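Local atomic coordinates of PDZ domain protein (Parabacteroides distasonis, PDB entry 4L8N), a protein that is of unknown function but combines N-terminal and C-terminal PDZ domains with a DUF4136 domain and binds magnesium. Residues 49-54 against 81-86; 43-48 against 91-96; 346-351 against 407-412; 316-321 against 339-344. All coordinates share one frame; numbering follows the deposited sequence.

Contacts 1 and 2 belong to the N-terminal PDZ domain, contacts 3 and 4 to a region near the C-terminal end of the chain; the centres of contacts 1 and 3 are about 46 Å apart. Contact 1 is a buried strand pair rich in backbone hydrogen bonds, and contact 2, partly buried, sets a helix end and loop against the neighbouring strand with apolar side chains and one water. Strands 78-84 and 91-101 pair directly, joining the two. Contact 3 is buried and works through rings and selenium without a direct hydrogen bond, whereas contact 4 is partly buried and has a single one. These two meet where strands 341-345 and 348-349 adjoin.

Contact 1: 49-54 against 81-86; sequences DVIEEI and LTISNL
A classic beta bulge, with Glu52 and Glu53 both opposite Thr82, shifts the register of the antiparallel pair formed by strands 50-54 and 78-84 by one residue. Thr82 O takes Glu52 N at 2.8 Å and, weakly, Glu53 N at 3.4 Å, while Thr82 N returns a nearly straight bond to Glu53 O at 3.0 Å. Before the bulge, Val50 and Ser84 form a hydrogen-bonded pair. Glu52 bends at CG (chi2 -78°), which brings CD over toward Ser84, whose OG donates to the anti lone pair of OE2 at 2.7 Å; OE1 makes a salt bridge with Lys28. Thr82 OG1 is hydrogen-bonded to Gln92 OE1 of strand 91-101. In this six-stranded PDZ sheet, one face carries Ile51, Ile54, Leu81 and Ile83. Ile51 CG1 rests on Ile83 CD1 at 3.8 Å, and Leu71 of helix 67-71 packs on Ile54 and Leu81. Just beyond the paired strands Asp49 and Asn85 lie side by side, pointing the same way. Asn85 ND2 reaches Asp49 OD1 at 2.9 Å from above the carboxylate plane, 36° out of it, and Asp49 OD2 accepts from Lys46 N. An alanine in place of Asp49 would probably leave Asn85 ND2 and Lys46 N without their acceptors. Ile83 CG2 sits against Asp49 CG at 3.5 Å, crossing that side chain at about a right angle.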
# COMPACT_ATOMS: atom_id res chain seq x y z
N ASP A 49 -5.13 -16.22 23.48
CA ASP A 49 -6.07 -16.53 24.55
C ASP A 49 -6.44 -15.23 25.23
O ASP A 49 -5.58 -14.34 25.33
CB ASP A 49 -5.45 -17.50 25.59
CG ASP A 49 -5.64 -18.98 25.32
OD1 ASP A 49 -6.30 -19.32 24.32
OD2 ASP A 49 -5.10 -19.80 26.11
N VAL A 50 -7.71 -15.13 25.69
CA VAL A 50 -8.23 -13.96 26.39
C VAL A 50 -8.41 -14.30 27.87
O VAL A 50 -9.14 -15.23 28.21
CB VAL A 50 -9.54 -13.45 25.77
CG1 VAL A 50 -10.15 -12.32 26.60
CG2 VAL A 50 -9.31 -12.98 24.34
N ILE A 51 -7.72 -13.55 28.75
CA ILE A 51 -7.88 -13.72 30.19
C ILE A 51 -9.19 -13.00 30.59
O ILE A 51 -9.28 -11.77 30.53
CB ILE A 51 -6.67 -13.23 31.02
CG1 ILE A 51 -5.36 -13.96 30.59
CG2 ILE A 51 -6.96 -13.36 32.53
CD1 ILE A 51 -4.13 -13.47 31.28
N GLU A 52 -10.21 -13.79 30.92
CA GLU A 52 -11.52 -13.26 31.29
C GLU A 52 -11.58 -12.94 32.78
O GLU A 52 -12.11 -11.89 33.16
CB GLU A 52 -12.64 -14.25 30.91
CG GLU A 52 -12.81 -14.47 29.42
CD GLU A 52 -13.53 -13.39 28.63
OE1 GLU A 52 -14.11 -12.47 29.26
OE2 GLU A 52 -13.53 -13.48 27.39
N GLU A 53 -11.07 -13.86 33.62
CA GLU A 53 -11.04 -13.71 35.08
C GLU A 53 -9.70 -14.17 35.62
O GLU A 53 -9.06 -15.06 35.04
CB GLU A 53 -12.17 -14.49 35.78
CG GLU A 53 -13.57 -14.41 35.18
CD GLU A 53 -14.64 -15.29 35.82
OE1 GLU A 53 -14.30 -16.12 36.70
OE2 GLU A 53 -15.83 -15.14 35.44
N ILE A 54 -9.28 -13.56 36.72
CA ILE A 54 -8.07 -13.92 37.46
C ILE A 54 -8.53 -14.33 38.86
O ILE A 54 -9.23 -13.57 39.53
CB ILE A 54 -7.01 -12.78 37.49
CG1 ILE A 54 -6.68 -12.28 36.06
CG2 ILE A 54 -5.75 -13.21 38.26
CD1 ILE A 54 -5.93 -10.91 35.95
N LEU A 81 -6.85 -19.17 36.11
CA LEU A 81 -7.28 -18.30 35.04
C LEU A 81 -8.53 -18.81 34.36
O LEU A 81 -8.70 -20.00 34.14
CB LEU A 81 -6.14 -18.20 34.01
CG LEU A 81 -5.31 -16.91 33.94
CD1 LEU A 81 -4.88 -16.40 35.31
CD2 LEU A 81 -4.10 -17.10 33.06
N THR A 82 -9.43 -17.88 34.04
CA THR A 82 -10.62 -18.16 33.26
C THR A 82 -10.28 -17.65 31.88
O THR A 82 -10.08 -16.45 31.71
CB THR A 82 -11.86 -17.52 33.89
OG1 THR A 82 -12.03 -18.06 35.21
CG2 THR A 82 -13.12 -17.73 33.04
N ILE A 83 -10.12 -18.57 30.93
CA ILE A 83 -9.72 -18.25 29.57
C ILE A 83 -10.87 -18.41 28.58
O ILE A 83 -11.73 -19.26 28.75
CB ILE A 83 -8.50 -19.14 29.15
CG1 ILE A 83 -7.22 -18.90 30.02
CG2 ILE A 83 -8.20 -19.04 27.65
CD1 ILE A 83 -6.59 -17.46 30.03
N SER A 84 -10.83 -17.60 27.51
CA SER A 84 -11.67 -17.73 26.34
C SER A 84 -10.79 -17.62 25.08
O SER A 84 -9.79 -16.88 25.05
CB SER A 84 -12.83 -16.74 26.34
OG SER A 84 -12.51 -15.45 25.85
N ASN A 85 -11.16 -18.39 24.06
CA ASN A 85 -10.53 -18.42 22.74
C ASN A 85 -11.56 -18.93 21.71
O ASN A 85 -12.76 -19.00 22.01
CB ASN A 85 -9.26 -19.26 22.76
CG ASN A 85 -9.45 -20.65 23.27
OD1 ASN A 85 -10.47 -21.29 23.04
ND2 ASN A 85 -8.50 -21.13 24.04
N LEU A 86 -11.09 -19.31 20.52
CA LEU A 86 -11.93 -19.79 19.43
C LEU A 86 -12.35 -21.27 19.62
O LEU A 86 -13.32 -21.71 19.00
CB LEU A 86 -11.23 -19.57 18.08
CG LEU A 86 -10.89 -18.10 17.72
CD1 LEU A 86 -10.11 -18.03 16.40
CD2 LEU A 86 -12.15 -17.25 17.62

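Contact 2: 43-48 against 91-96; sequences AGIKKY and KQVLVK
The carbonyl of Leu94 brings its O to 3.6 Å from Ala43 CB, and the carbonyl of Ala43 in turn brings its O to 3.7 Å from Val93 CG1. The ring of Tyr48, farther along the loop, has Lys47 CB over one face, offset toward the rim, but takes no part in the contact between residues 43-48 and 91-96. The apolar part is carried by Ile45, Val93 and Val95, with Ala43 CB beside Val93 CG1. Ile45 CG1 touches Val95 CG2 at 3.7 Å, the two side chains crossing at about a right angle. Its CD1, turned by chi2 of -75°, meets Val93 CG1 at 3.7 Å, a methyl that stands anti to its own backbone N. This is where helix 39-43 of the PDZ domain stops: Gly44 closes it in a Schellman motif, with phi at 102°, and at its backbone angles a CB would be jammed against the carbonyl O of Ala43. The chain then leads on to strand 50-54, and Ile45 also packs on Ile83 and Ile31, reaching strands 78-84 and 29-34. On the polar side one water bridges the segments, donating to Gly44 O at 2.8 Å and accepting from Lys91 NZ at 2.7 Å. Lys46 NZ lies 6.0 Å from Lys91 NZ, and the two like charges, not in contact, would probably repel each other here, where Lys46 is exposed.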
# COMPACT_ATOMS: atom_id res chain seq x y z
N ALA A 43 0.52 -25.93 31.08
CA ALA A 43 -0.87 -25.81 31.55
C ALA A 43 -1.86 -25.68 30.38
O ALA A 43 -3.06 -25.93 30.54
CB ALA A 43 -1.02 -24.63 32.49
N GLY A 44 -1.34 -25.34 29.20
CA GLY A 44 -2.17 -25.27 28.01
C GLY A 44 -2.58 -23.90 27.57
O GLY A 44 -3.51 -23.78 26.76
N ILE A 45 -1.89 -22.85 28.08
CA ILE A 45 -2.11 -21.47 27.65
C ILE A 45 -1.56 -21.36 26.23
O ILE A 45 -0.43 -21.78 25.98
CB ILE A 45 -1.50 -20.40 28.60
CG1 ILE A 45 -2.02 -20.55 30.05
CG2 ILE A 45 -1.74 -18.95 28.07
CD1 ILE A 45 -3.45 -20.07 30.33
N LYS A 46 -2.37 -20.85 25.30
CA LYS A 46 -2.02 -20.69 23.88
C LYS A 46 -2.09 -19.23 23.46
O LYS A 46 -2.78 -18.43 24.09
CB LYS A 46 -2.99 -21.53 22.99
CG LYS A 46 -3.12 -23.01 23.39
CD LYS A 46 -1.99 -23.89 22.83
CE LYS A 46 -2.03 -25.32 23.34
NZ LYS A 46 -3.19 -26.09 22.81
N LYS A 47 -1.36 -18.87 22.40
CA LYS A 47 -1.37 -17.53 21.81
C LYS A 47 -2.79 -17.09 21.49
O LYS A 47 -3.61 -17.91 21.02
CB LYS A 47 -0.58 -17.54 20.49
CG LYS A 47 0.89 -17.18 20.57
CD LYS A 47 1.49 -17.32 19.14
CE LYS A 47 2.58 -16.34 18.82
NZ LYS A 47 3.89 -16.77 19.41
N TYR A 48 -3.09 -15.81 21.75
CA TYR A 48 -4.33 -15.08 21.45
C TYR A 48 -5.46 -15.48 22.40
O TYR A 48 -6.59 -15.01 22.23
CB TYR A 48 -4.72 -15.14 19.93
CG TYR A 48 -3.51 -14.86 19.05
CD1 TYR A 48 -2.72 -13.72 19.26
CD2 TYR A 48 -3.07 -15.79 18.11
CE1 TYR A 48 -1.54 -13.52 18.54
CE2 TYR A 48 -1.91 -15.58 17.37
CZ TYR A 48 -1.15 -14.44 17.58
OH TYR A 48 0.00 -14.23 16.85
N LYS A 91 -13.10 -21.64 30.06
CA LYS A 91 -12.14 -22.69 30.42
C LYS A 91 -11.36 -22.29 31.68
O LYS A 91 -10.93 -21.14 31.81
CB LYS A 91 -11.19 -22.91 29.22
CG LYS A 91 -10.00 -23.84 29.39
CD LYS A 91 -9.02 -23.48 28.26
CE LYS A 91 -8.18 -24.64 27.77
NZ LYS A 91 -7.76 -24.44 26.35
N GLN A 92 -11.22 -23.23 32.63
CA GLN A 92 -10.44 -23.00 33.84
C GLN A 92 -9.02 -23.50 33.63
O GLN A 92 -8.84 -24.63 33.18
CB GLN A 92 -11.09 -23.65 35.07
CG GLN A 92 -12.41 -23.00 35.50
CD GLN A 92 -12.27 -21.54 35.89
OE1 GLN A 92 -12.54 -20.64 35.08
NE2 GLN A 92 -11.89 -21.28 37.14
N VAL A 93 -8.02 -22.65 33.87
CA VAL A 93 -6.62 -23.05 33.69
C VAL A 93 -5.81 -22.64 34.94
O VAL A 93 -5.73 -21.45 35.24
CB VAL A 93 -5.95 -22.49 32.40
CG1 VAL A 93 -4.53 -23.03 32.25
CG2 VAL A 93 -6.76 -22.80 31.14
N LEU A 94 -5.21 -23.63 35.65
CA LEU A 94 -4.35 -23.30 36.77
C LEU A 94 -2.90 -23.17 36.28
O LEU A 94 -2.28 -24.17 35.86
CB LEU A 94 -4.45 -24.33 37.90
CG LEU A 94 -3.65 -23.99 39.16
CD1 LEU A 94 -4.37 -22.94 40.00
CD2 LEU A 94 -3.40 -25.22 39.99
N VAL A 95 -2.35 -21.95 36.35
CA VAL A 95 -0.99 -21.71 35.87
C VAL A 95 -0.03 -21.63 37.06
O VAL A 95 -0.14 -20.75 37.91
CB VAL A 95 -0.92 -20.47 34.94
CG1 VAL A 95 0.52 -20.12 34.56
CG2 VAL A 95 -1.75 -20.68 33.69
N LYS A 96 0.95 -22.55 37.09
CA LYS A 96 2.00 -22.58 38.10
C LYS A 96 3.02 -21.49 37.74
O LYS A 96 3.16 -21.15 36.56
CB LYS A 96 2.63 -23.99 38.22
CG LYS A 96 1.60 -25.08 38.58
CD LYS A 96 2.18 -26.38 39.14
CE LYS A 96 1.08 -27.23 39.74
NZ LYS A 96 1.59 -28.41 40.50
O HOH W 1 -5.90 -22.44 26.21

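Contact 3: 346-351 against 407-412; sequences GRHKMD and YLPAFS
Pro409 lies against the imidazole of His348, its CD over one face in a CH-pi contact, 3.8 Å from the ring centroid and 26° off the normal. On the opposite face is Arg347 CG, offset toward the rim, so the ring lies between the proline and this aliphatic carbon of the arginine. The CB of His348 also touches Ala410 CA at 3.7 Å. Beside this pair, selenomethionine Met350 sets its SE against Ala410 CB at 3.6 Å. Its chain bends at chi2 (80°), and the CE methyl beyond reaches Phe411 CE1 at 3.5 Å. The selenium stands 4.5 Å from the Phe411 ring centroid, a Met-aromatic contact in which the two side chains cross at about a right angle. Strand 348-349 is the outermost strand, within this chain, of the large mixed sheet, next to strand 341-345, to which Met350 bonds through the backbone of Glu343; the loop 407-412, following helix 395-402, packs on a sheet edge in what is probably part of the C-terminal PDZ domain. A water joins the two segments, donating to Lys349 O and accepting weakly from Ala410 N. The next shell helps to position these groups. Gln403 ties the ring to the loop, its OE1 bonding His348 NE2 and its NE2 bonding Ser412 OG. That hydroxyl donates to Pro409 O at 2.6 Å, and Ser412 N grips the same oxygen at 3.0 Å. Phe411 is met edge-to-face by Phe357 and Tyr314.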
# COMPACT_ATOMS: atom_id res chain seq x y z
N GLY A 346 34.60 -30.20 31.47
CA GLY A 346 35.48 -30.81 30.49
C GLY A 346 36.91 -30.63 30.95
O GLY A 346 37.30 -31.16 32.00
N ARG A 347 37.69 -29.82 30.20
CA ARG A 347 39.07 -29.54 30.56
C ARG A 347 39.25 -28.05 30.89
O ARG A 347 40.38 -27.58 31.01
CB ARG A 347 40.04 -30.01 29.45
CG ARG A 347 39.66 -29.67 28.01
CD ARG A 347 40.74 -30.10 27.02
NE ARG A 347 40.58 -31.49 26.56
CZ ARG A 347 41.51 -32.18 25.90
NH1 ARG A 347 42.70 -31.65 25.65
NH2 ARG A 347 41.26 -33.43 25.51
N HIS A 348 38.14 -27.34 31.11
CA HIS A 348 38.19 -25.90 31.37
C HIS A 348 37.78 -25.52 32.78
O HIS A 348 36.64 -25.77 33.19
CB HIS A 348 37.33 -25.13 30.37
CG HIS A 348 37.60 -25.48 28.94
ND1 HIS A 348 38.81 -25.21 28.35
CD2 HIS A 348 36.78 -26.06 28.03
CE1 HIS A 348 38.71 -25.65 27.11
NE2 HIS A 348 37.50 -26.16 26.87
N LYS A 349 38.71 -24.87 33.50
CA LYS A 349 38.52 -24.37 34.87
C LYS A 349 37.44 -23.28 34.87
O LYS A 349 37.21 -22.63 33.85
CB LYS A 349 39.84 -23.88 35.51
CG LYS A 349 40.70 -22.96 34.64
CD LYS A 349 41.78 -22.27 35.48
CE LYS A 349 42.77 -21.50 34.64
NZ LYS A 349 43.71 -20.72 35.49
N MSE A 350 36.79 -23.10 36.03
CA MSE A 350 35.64 -22.22 36.22
C MSE A 350 35.86 -21.08 37.28
O MSE A 350 35.03 -20.16 37.36
CB MSE A 350 34.50 -23.14 36.66
CG MSE A 350 33.14 -22.56 36.53
SE MSE A 350 32.48 -22.63 34.76
CE MSE A 350 30.73 -22.59 35.27
N ASP A 351 36.96 -21.13 38.07
CA ASP A 351 37.27 -20.15 39.13
C ASP A 351 37.74 -18.76 38.56
O ASP A 351 38.77 -18.22 38.98
CB ASP A 351 38.31 -20.73 40.13
CG ASP A 351 39.62 -21.25 39.54
OD1 ASP A 351 39.68 -21.47 38.30
OD2 ASP A 351 40.58 -21.46 40.33
N TYR A 407 40.75 -18.17 25.87
CA TYR A 407 39.41 -17.60 25.70
C TYR A 407 38.42 -18.09 26.78
O TYR A 407 37.23 -17.77 26.68
CB TYR A 407 38.87 -17.86 24.28
CG TYR A 407 39.82 -17.53 23.15
CD1 TYR A 407 40.42 -16.28 23.07
CD2 TYR A 407 40.08 -18.44 22.14
CE1 TYR A 407 41.30 -15.96 22.03
CE2 TYR A 407 40.94 -18.14 21.09
CZ TYR A 407 41.55 -16.90 21.03
OH TYR A 407 42.40 -16.62 19.98
N LEU A 408 38.91 -18.76 27.85
CA LEU A 408 38.10 -19.29 28.97
C LEU A 408 36.78 -19.90 28.42
O LEU A 408 35.70 -19.30 28.51
CB LEU A 408 37.85 -18.22 30.06
CG LEU A 408 39.09 -17.49 30.64
CD1 LEU A 408 38.69 -16.45 31.64
CD2 LEU A 408 40.10 -18.46 31.26
N PRO A 409 36.90 -21.09 27.78
CA PRO A 409 35.74 -21.69 27.10
C PRO A 409 34.89 -22.63 27.97
O PRO A 409 34.24 -23.52 27.42
CB PRO A 409 36.41 -22.48 25.96
CG PRO A 409 37.92 -22.29 26.12
CD PRO A 409 38.11 -21.90 27.53
N ALA A 410 34.87 -22.43 29.30
CA ALA A 410 34.11 -23.28 30.22
C ALA A 410 32.63 -23.39 29.84
O ALA A 410 32.08 -24.50 29.86
CB ALA A 410 34.24 -22.75 31.63
N PHE A 411 32.00 -22.26 29.44
CA PHE A 411 30.59 -22.25 29.09
C PHE A 411 30.32 -22.72 27.66
O PHE A 411 29.16 -22.91 27.30
CB PHE A 411 29.98 -20.86 29.33
CG PHE A 411 29.91 -20.46 30.79
CD1 PHE A 411 28.98 -21.04 31.65
CD2 PHE A 411 30.75 -19.47 31.30
CE1 PHE A 411 28.91 -20.66 33.00
CE2 PHE A 411 30.66 -19.07 32.64
CZ PHE A 411 29.74 -19.67 33.48
N SER A 412 31.36 -23.01 26.88
CA SER A 412 31.18 -23.50 25.49
C SER A 412 30.43 -24.87 25.44
O SER A 412 29.99 -25.27 24.37
CB SER A 412 32.51 -23.59 24.74
OG SER A 412 33.31 -24.65 25.24
O HOH W 2 37.64 -21.91 31.11

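Contact 4: 316-321 against 339-344; sequences IDKLDQ and RDIIEK
Ile342 N donates to Asp320 O at 2.9 Å, the one hydrogen bond between 316-321 and 339-344, and the contact is tightest around it. The same oxygen also receives a CA-H contact from Ile341, its CA lying 3.5 Å from Asp320 O. Ile341 and Gln321 form a single backbone bridge here, and their side chains run side by side in the same direction, with Gln321 CG 3.7 Å from Ile341 CG1. The other branch of Ile341, CG2, lies 3.5 Å from Asp320 OD2; with chi1 at 67° the aspartate CG sits between its own backbone N and carbonyl carbon, on the side where OD2 meets this methyl. An alanine in place of Ile341 would probably open a gap beside the Gln321 aliphatic chain and take away the methyl against which Asp320 OD2 rests. A type I beta turn from Lys318 to Gln321, closed by Gln321 N to Lys318 O at 3.2 Å, presents these residues to strand 341-345, which pairs on its other flank with strand 429-435 in the large mixed sheet. Buried Ile342 packs its side chain on Val322, Tyr314 and Ile433. Asp340, also buried, turns away from the turn, and its OD1 makes a salt bridge with Arg435. Toward solvent the contact thins. Lys318 is exposed and runs out extended, and its NZ comes to 4.3 Å from Ile341 CD1, while Gln321 NE2 lies 3.8 Å from that methyl, a van der Waals contact.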
# COMPACT_ATOMS: atom_id res chain seq x y z
N ILE A 316 25.60 -15.14 39.81
CA ILE A 316 25.94 -13.96 38.99
C ILE A 316 27.31 -13.34 39.42
O ILE A 316 28.01 -12.78 38.57
CB ILE A 316 24.78 -12.91 39.03
CG1 ILE A 316 25.00 -11.75 38.01
CG2 ILE A 316 24.46 -12.41 40.46
CD1 ILE A 316 23.79 -10.78 37.79
N ASP A 317 27.69 -13.48 40.70
CA ASP A 317 28.94 -12.95 41.25
C ASP A 317 30.01 -14.07 41.25
O ASP A 317 30.90 -14.03 40.40
CB ASP A 317 28.71 -12.33 42.64
CG ASP A 317 27.46 -11.46 42.75
OD1 ASP A 317 27.34 -10.48 41.97
OD2 ASP A 317 26.59 -11.77 43.60
N LYS A 318 29.90 -15.10 42.14
CA LYS A 318 30.82 -16.25 42.14
C LYS A 318 30.27 -17.36 41.21
O LYS A 318 29.59 -18.28 41.67
CB LYS A 318 31.07 -16.77 43.57
CG LYS A 318 32.32 -17.62 43.68
CD LYS A 318 32.49 -18.25 45.06
CE LYS A 318 33.63 -19.22 45.10
NZ LYS A 318 33.61 -20.06 46.32
N LEU A 319 30.61 -17.28 39.91
CA LEU A 319 30.13 -18.16 38.83
C LEU A 319 30.48 -19.65 38.97
O LEU A 319 29.78 -20.46 38.36
CB LEU A 319 30.63 -17.68 37.46
CG LEU A 319 29.97 -16.42 36.93
CD1 LEU A 319 30.94 -15.61 36.13
CD2 LEU A 319 28.70 -16.74 36.13
N ASP A 320 31.53 -20.02 39.73
CA ASP A 320 31.86 -21.45 39.87
C ASP A 320 30.98 -22.15 40.93
O ASP A 320 31.21 -23.33 41.23
CB ASP A 320 33.37 -21.66 40.16
CG ASP A 320 33.88 -21.17 41.51
OD1 ASP A 320 33.51 -20.04 41.91
OD2 ASP A 320 34.72 -21.86 42.10
N GLN A 321 29.95 -21.44 41.45
CA GLN A 321 29.02 -21.93 42.47
C GLN A 321 27.60 -22.16 41.96
O GLN A 321 26.94 -21.22 41.48
CB GLN A 321 28.98 -20.95 43.65
CG GLN A 321 30.12 -21.13 44.63
CD GLN A 321 29.79 -20.53 45.97
OE1 GLN A 321 29.16 -19.46 46.08
NE2 GLN A 321 30.22 -21.20 47.03
N ARG A 339 24.78 -25.25 46.01
CA ARG A 339 25.95 -24.91 46.84
C ARG A 339 27.21 -25.74 46.44
O ARG A 339 28.28 -25.54 47.02
CB ARG A 339 25.65 -25.02 48.36
N ASP A 340 27.11 -26.62 45.41
CA ASP A 340 28.27 -27.37 44.89
C ASP A 340 29.25 -26.41 44.25
O ASP A 340 28.86 -25.31 43.85
CB ASP A 340 27.85 -28.44 43.85
CG ASP A 340 27.42 -29.79 44.39
OD1 ASP A 340 27.79 -30.11 45.54
OD2 ASP A 340 26.74 -30.53 43.65
N ILE A 341 30.51 -26.80 44.15
CA ILE A 341 31.48 -25.92 43.52
C ILE A 341 32.07 -26.66 42.32
O ILE A 341 32.67 -27.73 42.48
CB ILE A 341 32.54 -25.36 44.51
CG1 ILE A 341 31.88 -24.32 45.47
CG2 ILE A 341 33.72 -24.72 43.76
CD1 ILE A 341 32.51 -24.20 46.88
N ILE A 342 31.84 -26.11 41.11
CA ILE A 342 32.34 -26.69 39.88
C ILE A 342 33.82 -26.30 39.73
O ILE A 342 34.17 -25.11 39.68
CB ILE A 342 31.47 -26.31 38.65
CG1 ILE A 342 30.00 -26.78 38.87
CG2 ILE A 342 32.05 -26.92 37.35
CD1 ILE A 342 28.98 -26.21 37.92
N GLU A 343 34.69 -27.32 39.73
CA GLU A 343 36.13 -27.16 39.54
C GLU A 343 36.36 -26.93 38.05
O GLU A 343 36.92 -25.90 37.66
CB GLU A 343 36.91 -28.37 40.08
CG GLU A 343 36.80 -28.56 41.58
CD GLU A 343 37.55 -29.76 42.14
OE1 GLU A 343 37.01 -30.89 42.07
OE2 GLU A 343 38.68 -29.56 42.63
N LYS A 344 35.84 -27.84 37.20
CA LYS A 344 35.95 -27.70 35.76
C LYS A 344 34.80 -28.40 34.99
O LYS A 344 34.16 -29.32 35.51
CB LYS A 344 37.34 -28.17 35.25
CG LYS A 344 37.70 -29.65 35.41
CD LYS A 344 39.16 -29.86 34.98
CE LYS A 344 39.62 -31.29 35.08
NZ LYS A 344 39.24 -32.09 33.88